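Ribokinase (Arabidopsis thaliana, PDB 6ILS) catalyses the magnesium-dependent transfer of a phosphate from ATP to O-5 of D-ribose, giving D-ribose 5-phosphate for nucleotide synthesis and the pentose phosphate pathway. Local coordinates at residues L130-L141 / I151-K159; L180-E190 / L217-G227. One frame throughout, in Å; residues are numbered along the deposited sequence.

Contact 1: residues L130-L141 / I151-K159; sequences LEIVRNAGIVLL and IQVAKAVKK
V153 meets three side chains of 130-141 with one methyl, CG1. L141 CD2 is nearest to it, 3.8 Å from V153 CG1, and the two side chains run past each other in opposite directions. V139 CG1 and V133 CG1 reach the same methyl, each valine crossing V153 obliquely. V153 CG1 sits opposite the backbone N (chi1 168°), which turns this branch toward all three partners. The other branch, CG2, faces L130 CD2 at a looser 4.4 Å.

V139 divides its two methyls between successive turns of the helix. CG1 goes to V153, while CG2 lies 3.9 Å from V157 CG2. L141 is split in a similar way, with CD1 turned to the methyl of A154.

This is the first half of a beta-alpha-beta unit: strand 138-143, helix 147-158, strand 164-170. The strand and helix segments run nearly antiparallel, at 163°, with their axes 10.0 Å apart. V139 and L141 point from the sheet to the helix. I138 and L140 turn to the other side, where helix 257-270 covers them. V157 and L141 also touch V164 of the next strand.

L130 and the short helix after it, 131-134, bring two methyls to A156 CB. L130 CD1 and V133 CG2 are each 4.1 Å from it and come from different directions.

R134 marks the polar edge. Its chain is extended from CG to NE and passes alongside A156 O. A water in the plane of the guanidinium, at its edge, accepts from R134 NE at 2.8 Å and donates to A156 O at 2.7 Å. The outer end of R134 is held by a salt bridge from NH1 to D127.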
loop_
_atom_site.group_PDB
_atom_site.type_symbol
_atom_site.label_atom_id
_atom_site.label_comp_id
_atom_site.label_asym_id
_atom_site.label_seq_id
_atom_site.Cartn_x
_atom_site.Cartn_y
_atom_site.Cartn_z
ATOM N N LEU B 130 -28.708 -1.907 11.101
ATOM C CA LEU B 130 -29.371 -3.164 10.764
ATOM C C LEU B 130 -30.620 -2.996 9.913
ATOM O O LEU B 130 -31.204 -3.987 9.485
ATOM C CB LEU B 130 -29.751 -3.922 12.034
ATOM C CG LEU B 130 -28.623 -4.437 12.919
ATOM C CD1 LEU B 130 -29.198 -5.112 14.155
ATOM C CD2 LEU B 130 -27.716 -5.389 12.147
ATOM N N GLU B 131 -31.044 -1.762 9.674
ATOM C CA GLU B 131 -32.240 -1.546 8.867
ATOM C C GLU B 131 -32.047 -2.065 7.443
ATOM O O GLU B 131 -32.984 -2.580 6.832
ATOM C CB GLU B 131 -32.620 -0.066 8.826
ATOM C CG GLU B 131 -31.582 0.813 8.135
ATOM C CD GLU B 131 -32.172 2.092 7.579
ATOM O OE1 GLU B 131 -33.416 2.244 7.622
ATOM O OE2 GLU B 131 -31.390 2.942 7.095
ATOM N N ILE B 132 -30.831 -1.938 6.917
ATOM C CA ILE B 132 -30.600 -2.324 5.535
ATOM C C ILE B 132 -30.631 -3.842 5.406
ATOM O O ILE B 132 -31.159 -4.351 4.419
ATOM C CB ILE B 132 -29.263 -1.753 4.970
ATOM C CG1 ILE B 132 -29.136 -2.063 3.472
ATOM C CG2 ILE B 132 -28.061 -2.243 5.751
ATOM C CD1 ILE B 132 -30.340 -1.653 2.650
ATOM N N VAL B 133 -30.121 -4.561 6.407
ATOM C CA VAL B 133 -30.135 -6.017 6.342
ATOM C C VAL B 133 -31.559 -6.522 6.529
ATOM O O VAL B 133 -31.955 -7.523 5.934
ATOM C CB VAL B 133 -29.170 -6.672 7.375
ATOM C CG1 VAL B 133 -27.780 -6.046 7.271
ATOM C CG2 VAL B 133 -29.687 -6.577 8.793
ATOM N N ARG B 134 -32.351 -5.795 7.312
ATOM C CA ARG B 134 -33.747 -6.160 7.493
ATOM C C ARG B 134 -34.577 -5.934 6.227
ATOM O O ARG B 134 -35.653 -6.514 6.072
ATOM C CB ARG B 134 -34.345 -5.386 8.677
ATOM C CG ARG B 134 -33.806 -5.872 10.013
ATOM C CD ARG B 134 -34.562 -5.270 11.171
ATOM N NE ARG B 134 -34.010 -5.691 12.454
ATOM C CZ ARG B 134 -33.292 -4.909 13.256
ATOM N NH1 ARG B 134 -32.840 -5.388 14.409
ATOM N NH2 ARG B 134 -33.041 -3.648 12.916
ATOM N N ASN B 135 -34.085 -5.095 5.322
ATOM C CA ASN B 135 -34.776 -4.875 4.048
ATOM C C ASN B 135 -34.193 -5.687 2.892
ATOM O O ASN B 135 -34.635 -5.546 1.754
ATOM C CB ASN B 135 -34.754 -3.391 3.665
ATOM C CG ASN B 135 -35.610 -2.539 4.576
ATOM O OD1 ASN B 135 -36.446 -3.051 5.321
ATOM N ND2 ASN B 135 -35.417 -1.225 4.510
ATOM N N ALA B 136 -33.203 -6.528 3.171
ATOM C CA ALA B 136 -32.502 -7.229 2.095
ATOM C C ALA B 136 -33.372 -8.302 1.431
ATOM O O ALA B 136 -34.317 -8.813 2.036
ATOM C CB ALA B 136 -31.228 -7.857 2.625
ATOM N N GLY B 137 -33.049 -8.636 0.184
ATOM C CA GLY B 137 -33.563 -9.840 -0.451
ATOM C C GLY B 137 -32.679 -11.036 -0.150
ATOM O O GLY B 137 -33.135 -12.177 -0.163
ATOM N N ILE B 138 -31.404 -10.773 0.132
ATOM C CA ILE B 138 -30.438 -11.827 0.422
ATOM C C ILE B 138 -29.205 -11.168 1.018
ATOM O O ILE B 138 -28.852 -10.060 0.634
ATOM C CB ILE B 138 -30.086 -12.658 -0.853
ATOM C CG1 ILE B 138 -29.234 -13.864 -0.492
ATOM C CG2 ILE B 138 -29.376 -11.799 -1.920
ATOM C CD1 ILE B 138 -29.330 -14.998 -1.511
ATOM N N VAL B 139 -28.580 -11.813 1.990
ATOM C CA VAL B 139 -27.444 -11.210 2.681
ATOM C C VAL B 139 -26.209 -12.095 2.560
ATOM O O VAL B 139 -26.312 -13.313 2.716
ATOM C CB VAL B 139 -27.777 -10.955 4.191
ATOM C CG1 VAL B 139 -26.541 -10.510 4.958
ATOM C CG2 VAL B 139 -28.881 -9.930 4.311
ATOM N N LEU B 140 -25.050 -11.488 2.255
ATOM C CA LEU B 140 -23.788 -12.214 2.105
ATOM C C LEU B 140 -22.773 -11.750 3.126
ATOM O O LEU B 140 -22.551 -10.547 3.249
ATOM C CB LEU B 140 -23.164 -11.998 0.705
ATOM C CG LEU B 140 -23.916 -12.351 -0.558
ATOM C CD1 LEU B 140 -22.924 -12.469 -1.755
ATOM C CD2 LEU B 140 -24.749 -13.604 -0.371
ATOM N N LEU B 141 -22.174 -12.707 3.833
ATOM C CA LEU B 141 -21.125 -12.490 4.825
ATOM C C LEU B 141 -19.881 -13.290 4.454
ATOM O O LEU B 141 -19.975 -14.284 3.716
ATOM C CB LEU B 141 -21.630 -12.919 6.217
ATOM C CG LEU B 141 -23.013 -12.397 6.597
ATOM C CD1 LEU B 141 -23.511 -13.084 7.885
ATOM C CD2 LEU B 141 -23.009 -10.839 6.770
ATOM N N ILE B 151 -22.481 -12.415 13.646
ATOM C CA ILE B 151 -23.549 -13.050 14.429
ATOM C C ILE B 151 -24.751 -12.123 14.530
ATOM O O ILE B 151 -25.874 -12.525 14.259
ATOM C CB ILE B 151 -23.040 -13.468 15.824
ATOM C CG1 ILE B 151 -22.130 -14.688 15.687
ATOM C CG2 ILE B 151 -24.219 -13.783 16.747
ATOM C CD1 ILE B 151 -21.314 -14.999 16.907
ATOM N N GLN B 152 -24.511 -10.851 14.834
ATOM C CA GLN B 152 -25.595 -9.895 14.957
ATOM C C GLN B 152 -26.356 -9.692 13.650
ATOM O O GLN B 152 -27.577 -9.530 13.651
ATOM C CB GLN B 152 -25.056 -8.547 15.467
ATOM C CG GLN B 152 -24.450 -8.618 16.870
ATOM C CD GLN B 152 -23.863 -7.289 17.316
ATOM O OE1 GLN B 152 -24.548 -6.261 17.331
ATOM N NE2 GLN B 152 -22.578 -7.299 17.649
ATOM N N VAL B 153 -25.642 -9.677 12.527
ATOM C CA VAL B 153 -26.304 -9.487 11.238
ATOM C C VAL B 153 -27.177 -10.699 10.895
ATOM O O VAL B 153 -28.336 -10.562 10.513
ATOM C CB VAL B 153 -25.262 -9.247 10.115
ATOM C CG1 VAL B 153 -25.917 -9.346 8.736
ATOM C CG2 VAL B 153 -24.602 -7.893 10.307
ATOM N N ALA B 154 -26.604 -11.883 11.041
ATOM C CA ALA B 154 -27.306 -13.108 10.676
ATOM C C ALA B 154 -28.575 -13.264 11.513
ATOM O O ALA B 154 -29.641 -13.567 10.982
ATOM C CB ALA B 154 -26.405 -14.295 10.852
ATOM N N LYS B 155 -28.456 -13.017 12.816
ATOM C CA LYS B 155 -29.610 -13.121 13.718
ATOM C C LYS B 155 -30.688 -12.108 13.364
ATOM O O LYS B 155 -31.880 -12.402 13.452
ATOM C CB LYS B 155 -29.174 -12.947 15.176
ATOM C CG LYS B 155 -28.477 -14.177 15.713
ATOM C CD LYS B 155 -28.135 -14.060 17.185
ATOM C CE LYS B 155 -27.405 -15.315 17.635
ATOM N NZ LYS B 155 -27.180 -15.361 19.110
ATOM N N ALA B 156 -30.271 -10.926 12.923
ATOM C CA ALA B 156 -31.220 -9.886 12.528
ATOM C C ALA B 156 -31.981 -10.272 11.264
ATOM O O ALA B 156 -33.057 -9.741 10.989
ATOM C CB ALA B 156 -30.505 -8.553 12.322
ATOM N N VAL B 157 -31.416 -11.180 10.475
ATOM C CA VAL B 157 -32.083 -11.567 9.246
ATOM C C VAL B 157 -32.990 -12.755 9.474
ATOM O O VAL B 157 -34.141 -12.731 9.067
ATOM C CB VAL B 157 -31.106 -11.932 8.136
ATOM C CG1 VAL B 157 -31.889 -12.254 6.910
ATOM C CG2 VAL B 157 -30.160 -10.774 7.857
ATOM N N LYS B 158 -32.447 -13.795 10.104
ATOM C CA LYS B 158 -33.214 -14.985 10.465
ATOM C C LYS B 158 -34.571 -14.568 11.032
ATOM O O LYS B 158 -35.615 -15.064 10.599
ATOM C CB LYS B 158 -32.437 -15.850 11.470
ATOM N N LYS B 159 -34.548 -13.605 11.951
ATOM C CA LYS B 159 -35.766 -13.003 12.489
ATOM C C LYS B 159 -36.399 -11.990 11.526
ATOM O O LYS B 159 -36.988 -10.999 11.964
ATOM C CB LYS B 159 -35.474 -12.326 13.834
HETATM O O HOH W 1 -34.286 -8.424 12.943
#

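Contact 2: residues L180-E190 / L217-G227. With ATP (adenosine-5'-triphosphate), chain E.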
loop_
_atom_site.group_PDB
_atom_site.type_symbol
_atom_site.label_atom_id
_atom_site.label_comp_id
_atom_site.label_asym_id
_atom_site.label_seq_id
_atom_site.Cartn_x
_atom_site.Cartn_y
_atom_site.Cartn_z
ATOM N N LEU B 180 -23.025 -20.408 12.711
ATOM C CA LEU B 180 -23.539 -21.508 11.886
ATOM C C LEU B 180 -25.048 -21.719 12.060
ATOM O O LEU B 180 -25.765 -21.974 11.090
ATOM C CB LEU B 180 -22.781 -22.806 12.199
ATOM C CG LEU B 180 -21.287 -22.812 11.885
ATOM C CD1 LEU B 180 -20.608 -24.077 12.389
ATOM C CD2 LEU B 180 -21.034 -22.640 10.381
ATOM N N ASP B 181 -25.544 -21.594 13.290
ATOM C CA ASP B 181 -26.975 -21.772 13.549
ATOM C C ASP B 181 -27.856 -20.674 12.974
ATOM O O ASP B 181 -29.074 -20.828 12.919
ATOM C CB ASP B 181 -27.251 -21.846 15.061
ATOM C CG ASP B 181 -27.058 -23.236 15.630
ATOM O OD1 ASP B 181 -27.312 -24.226 14.908
ATOM O OD2 ASP B 181 -26.659 -23.335 16.812
ATOM N N SER B 182 -27.253 -19.560 12.567
ATOM C CA SER B 182 -28.037 -18.393 12.174
ATOM C C SER B 182 -28.001 -18.107 10.669
ATOM O O SER B 182 -28.684 -17.213 10.193
ATOM C CB SER B 182 -27.545 -17.151 12.919
ATOM O OG SER B 182 -27.512 -17.374 14.319
ATOM N N ILE B 183 -27.202 -18.866 9.935
ATOM C CA ILE B 183 -27.119 -18.688 8.484
ATOM C C ILE B 183 -27.942 -19.754 7.764
ATOM O O ILE B 183 -28.396 -20.725 8.384
ATOM C CB ILE B 183 -25.666 -18.737 8.008
ATOM C CG1 ILE B 183 -25.077 -20.127 8.281
ATOM C CG2 ILE B 183 -24.861 -17.610 8.664
ATOM C CD1 ILE B 183 -23.698 -20.340 7.753
ATOM N N ASP B 184 -28.149 -19.576 6.460
ATOM C CA ASP B 184 -28.924 -20.537 5.677
ATOM C C ASP B 184 -28.011 -21.372 4.784
ATOM O O ASP B 184 -28.189 -22.580 4.639
ATOM C CB ASP B 184 -29.975 -19.817 4.831
ATOM C CG ASP B 184 -31.017 -19.096 5.679
ATOM O OD1 ASP B 184 -31.937 -19.772 6.186
ATOM O OD2 ASP B 184 -30.926 -17.858 5.840
ATOM N N ILE B 185 -27.020 -20.722 4.187
ATOM C CA ILE B 185 -26.114 -21.423 3.296
ATOM C C ILE B 185 -24.685 -21.168 3.711
ATOM O O ILE B 185 -24.278 -20.020 3.863
ATOM C CB ILE B 185 -26.311 -20.972 1.829
ATOM C CG1 ILE B 185 -27.748 -21.234 1.389
ATOM C CG2 ILE B 185 -25.298 -21.665 0.927
ATOM C CD1 ILE B 185 -28.084 -20.719 -0.006
ATOM N N LEU B 186 -23.924 -22.238 3.897
ATOM C CA LEU B 186 -22.505 -22.150 4.175
ATOM C C LEU B 186 -21.755 -22.366 2.861
ATOM O O LEU B 186 -22.077 -23.304 2.120
ATOM C CB LEU B 186 -22.084 -23.202 5.218
ATOM C CG LEU B 186 -20.636 -23.126 5.698
ATOM C CD1 LEU B 186 -20.440 -21.896 6.581
ATOM C CD2 LEU B 186 -20.238 -24.400 6.466
ATOM N N SER B 187 -20.775 -21.521 2.550
ATOM C CA SER B 187 -20.033 -21.724 1.301
ATOM C C SER B 187 -18.515 -21.796 1.497
ATOM O O SER B 187 -17.817 -20.782 1.444
ATOM C CB SER B 187 -20.393 -20.620 0.281
ATOM O OG SER B 187 -19.890 -20.939 -1.021
ATOM N N PRO B 188 -17.996 -23.015 1.728
ATOM C CA PRO B 188 -16.565 -23.263 1.848
ATOM C C PRO B 188 -15.964 -23.808 0.569
ATOM O O PRO B 188 -16.686 -24.416 -0.223
ATOM C CB PRO B 188 -16.500 -24.343 2.922
ATOM C CG PRO B 188 -17.704 -25.185 2.599
ATOM C CD PRO B 188 -18.778 -24.209 2.103
ATOM N N ASN B 189 -14.665 -23.627 0.389
ATOM C CA ASN B 189 -13.955 -24.433 -0.584
ATOM C C ASN B 189 -13.541 -25.745 0.083
ATOM O O ASN B 189 -13.922 -26.010 1.226
ATOM C CB ASN B 189 -12.739 -23.696 -1.177
ATOM C CG ASN B 189 -11.677 -23.342 -0.148
ATOM O OD1 ASN B 189 -11.611 -23.912 0.941
ATOM N ND2 ASN B 189 -10.825 -22.391 -0.505
ATOM N N GLU B 190 -12.784 -26.562 -0.643
ATOM C CA GLU B 190 -12.342 -27.867 -0.148
ATOM C C GLU B 190 -11.515 -27.757 1.127
ATOM O O GLU B 190 -11.727 -28.498 2.088
ATOM C CB GLU B 190 -11.518 -28.588 -1.217
ATOM C CG GLU B 190 -12.308 -28.928 -2.465
ATOM C CD GLU B 190 -11.470 -29.613 -3.530
ATOM O OE1 GLU B 190 -11.097 -30.794 -3.337
ATOM O OE2 GLU B 190 -11.183 -28.963 -4.559
ATOM N N LEU B 217 -23.845 -29.712 12.391
ATOM C CA LEU B 217 -23.590 -28.416 13.009
ATOM C C LEU B 217 -24.738 -27.425 12.758
ATOM O O LEU B 217 -24.594 -26.249 13.046
ATOM C CB LEU B 217 -22.270 -27.818 12.502
ATOM C CG LEU B 217 -20.956 -28.611 12.584
ATOM C CD1 LEU B 217 -19.985 -28.226 11.478
ATOM C CD2 LEU B 217 -20.284 -28.340 13.864
ATOM N N GLY B 218 -25.865 -27.886 12.211
ATOM C CA GLY B 218 -27.034 -27.031 12.019
ATOM C C GLY B 218 -27.216 -26.337 10.660
ATOM O O GLY B 218 -28.154 -25.560 10.470
ATOM N N VAL B 219 -26.344 -26.608 9.698
ATOM C CA VAL B 219 -26.458 -25.917 8.409
ATOM C C VAL B 219 -27.159 -26.784 7.362
ATOM O O VAL B 219 -26.664 -27.849 7.007
ATOM C CB VAL B 219 -25.091 -25.493 7.873
ATOM C CG1 VAL B 219 -25.279 -24.507 6.702
ATOM C CG2 VAL B 219 -24.262 -24.866 8.972
ATOM N N LYS B 220 -28.298 -26.302 6.870
ATOM C CA LYS B 220 -29.153 -27.040 5.938
ATOM C C LYS B 220 -28.591 -27.116 4.523
ATOM O O LYS B 220 -28.836 -28.091 3.801
ATOM C CB LYS B 220 -30.544 -26.399 5.869
ATOM C CG LYS B 220 -31.276 -26.326 7.197
ATOM C CD LYS B 220 -31.689 -27.695 7.694
ATOM C CE LYS B 220 -32.266 -27.616 9.110
ATOM N NZ LYS B 220 -31.202 -27.433 10.146
ATOM N N GLN B 221 -27.872 -26.072 4.117
ATOM C CA GLN B 221 -27.392 -25.973 2.731
ATOM C C GLN B 221 -25.929 -25.611 2.700
ATOM O O GLN B 221 -25.484 -24.699 3.401
ATOM C CB GLN B 221 -28.196 -24.943 1.942
ATOM C CG GLN B 221 -29.674 -25.170 1.956
ATOM C CD GLN B 221 -30.385 -24.352 0.901
ATOM O OE1 GLN B 221 -29.757 -23.827 -0.018
ATOM N NE2 GLN B 221 -31.704 -24.267 1.008
ATOM N N VAL B 222 -25.164 -26.358 1.917
ATOM C CA VAL B 222 -23.747 -26.111 1.790
ATOM C C VAL B 222 -23.408 -26.016 0.297
ATOM O O VAL B 222 -23.701 -26.922 -0.477
ATOM C CB VAL B 222 -22.909 -27.203 2.473
ATOM C CG1 VAL B 222 -21.421 -26.867 2.404
ATOM C CG2 VAL B 222 -23.369 -27.389 3.953
ATOM N N LEU B 223 -22.820 -24.887 -0.076
ATOM C CA LEU B 223 -22.380 -24.602 -1.448
ATOM C C LEU B 223 -20.869 -24.785 -1.503
ATOM O O LEU B 223 -20.115 -23.892 -1.127
ATOM C CB LEU B 223 -22.790 -23.162 -1.834
ATOM C CG LEU B 223 -22.349 -22.646 -3.209
ATOM C CD1 LEU B 223 -23.057 -23.466 -4.274
ATOM C CD2 LEU B 223 -22.700 -21.158 -3.348
ATOM N N VAL B 224 -20.406 -25.955 -1.916
ATOM C CA VAL B 224 -18.981 -26.225 -1.880
ATOM C C VAL B 224 -18.276 -25.855 -3.186
ATOM O O VAL B 224 -18.672 -26.309 -4.260
ATOM C CB VAL B 224 -18.698 -27.712 -1.573
ATOM C CG1 VAL B 224 -17.216 -27.915 -1.336
ATOM C CG2 VAL B 224 -19.500 -28.167 -0.357
ATOM N N LYS B 225 -17.244 -25.020 -3.078
ATOM C CA LYS B 225 -16.430 -24.633 -4.226
ATOM C C LYS B 225 -15.266 -25.607 -4.379
ATOM O O LYS B 225 -14.508 -25.835 -3.438
ATOM C CB LYS B 225 -15.940 -23.185 -4.059
ATOM C CG LYS B 225 -17.102 -22.179 -4.028
ATOM C CD LYS B 225 -16.733 -20.792 -3.447
ATOM C CE LYS B 225 -16.524 -20.876 -1.930
ATOM N NZ LYS B 225 -16.988 -19.633 -1.207
ATOM N N LEU B 226 -15.125 -26.185 -5.570
ATOM C CA LEU B 226 -14.181 -27.277 -5.765
ATOM C C LEU B 226 -13.086 -26.950 -6.784
ATOM O O LEU B 226 -12.515 -27.855 -7.397
ATOM C CB LEU B 226 -14.931 -28.533 -6.195
ATOM C CG LEU B 226 -16.037 -28.980 -5.248
ATOM C CD1 LEU B 226 -16.911 -30.039 -5.881
ATOM C CD2 LEU B 226 -15.431 -29.478 -3.959
ATOM N N GLY B 227 -12.797 -25.663 -6.953
ATOM C CA GLY B 227 -11.733 -25.222 -7.840
ATOM C C GLY B 227 -11.935 -25.721 -9.259
ATOM O O GLY B 227 -13.004 -25.557 -9.819
HETATM P PG ATP E . -12.146 -20.026 -3.298
HETATM O O1G ATP E . -13.215 -19.766 -2.300
HETATM O O2G ATP E . -11.650 -18.722 -3.905
HETATM O O3G ATP E . -10.961 -20.690 -2.667
HETATM P PB ATP E . -12.021 -22.172 -5.110
HETATM O O1B ATP E . -12.926 -22.819 -6.065
HETATM O O2B ATP E . -11.612 -23.194 -4.152
HETATM O O3B ATP E . -12.798 -20.991 -4.401
HETATM P PA ATP E . -10.220 -21.306 -7.222
HETATM O O1A ATP E . -9.527 -22.559 -7.748
HETATM O O2A ATP E . -9.275 -20.134 -7.285
HETATM O O3A ATP E . -10.668 -21.536 -5.720
HETATM O "O5'" ATP E . -11.458 -20.991 -8.126
HETATM C "C5'" ATP E . -12.340 -19.939 -7.786
HETATM C "C4'" ATP E . -13.596 -20.039 -8.752
HETATM O "O4'" ATP E . -13.110 -20.002 -10.218
HETATM C "C3'" ATP E . -14.156 -21.160 -8.589
HETATM O "O3'" ATP E . -15.584 -21.023 -8.708
HETATM C "C2'" ATP E . -13.621 -22.148 -9.810
HETATM O "O2'" ATP E . -14.623 -23.191 -9.987
HETATM C "C1'" ATP E . -13.448 -21.392 -10.815
HETATM N N9 ATP E . -12.235 -21.789 -11.555
HETATM C C8 ATP E . -10.937 -22.126 -11.297
HETATM N N7 ATP E . -10.338 -22.398 -12.488
HETATM C C5 ATP E . -11.267 -22.218 -13.483
HETATM C C6 ATP E . -11.185 -22.359 -14.867
HETATM N N6 ATP E . -10.045 -22.754 -15.648
HETATM N N1 ATP E . -12.261 -22.125 -15.616
HETATM C C2 ATP E . -13.447 -21.730 -15.031
HETATM N N3 ATP E . -13.539 -21.585 -13.684
HETATM C C4 ATP E . -12.438 -21.837 -12.911
#
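S187 and K225 join two neighbouring parallel strands, 185-187 and 221-225, in the central sheet of this PfkB-family kinase. L186 N donates to Q221 O, and L186 O accepts from L223 N at 2.8 Å. Further on, K225 N donates to P188 O.

The side chains of I185 and Q221 lie on one face. I185 CG1 and CD1 run beside the amide oxygen of Q221, while CG2 touches L223 CB. On the other face, V219 divides its methyls, CG1 to L186 CB and CG2 to L180 CB, and the ring of P188 crosses V222 at about a right angle.

S187 OG is opposite its backbone N (chi1 -169°), which carries it across to the neighbouring strand. There it donates to L223 O at 3.0 Å and accepts from K225 NZ at 3.2 Å. The K225 chain bends at chi3 (-72°) and again at chi4, which together bring NZ back over S187. NZ also donates to S187 O, from well above the carbonyl plane. D167 forms a salt bridge with the same ammonium, and T262 a hydrogen bond. With an alanine here, D167 would probably lose its charged mate, and S187 O and OG this donor.

At the far end, E190 crosses L226 at about a right angle, with CG 3.5 Å from L226 CD2. Residues at and just past the strand ends also hold ATP. K225 CE lies 3.5 Å from ATP O1G. G227 binds at two points: its N donates to O1B, and its O accepts from the ribose O2'. N189 is the N-cap of the next helix, its OD1 accepting from E192 N. The other arm of the amide faces the nucleotide, where N189 ND2 donates to ATP O3G at 2.8 Å, with an N-H...O angle of 161°.

In the fold
Contact 1 closes before contact 2 opens along the chain, and their centres lie about 17 Å apart. Both reach the same nine-stranded sheet. Strand 138-143 belongs to contact 1, and strands 185-187 and 221-225 to contact 2. Strand 164-170 lies between the two sets and borders both. The contacts also touch directly: A154 of helix 147-158 packs on S182 and I183, with A154 CB 3.7 Å from S182 CB. Helix 257-270 packs on strands of both contacts. Contact 1 is mainly apolar packing of helix 147-158 on the sheet and on the short helix before the strand, while contact 2 carries the sheet to the ATP pocket.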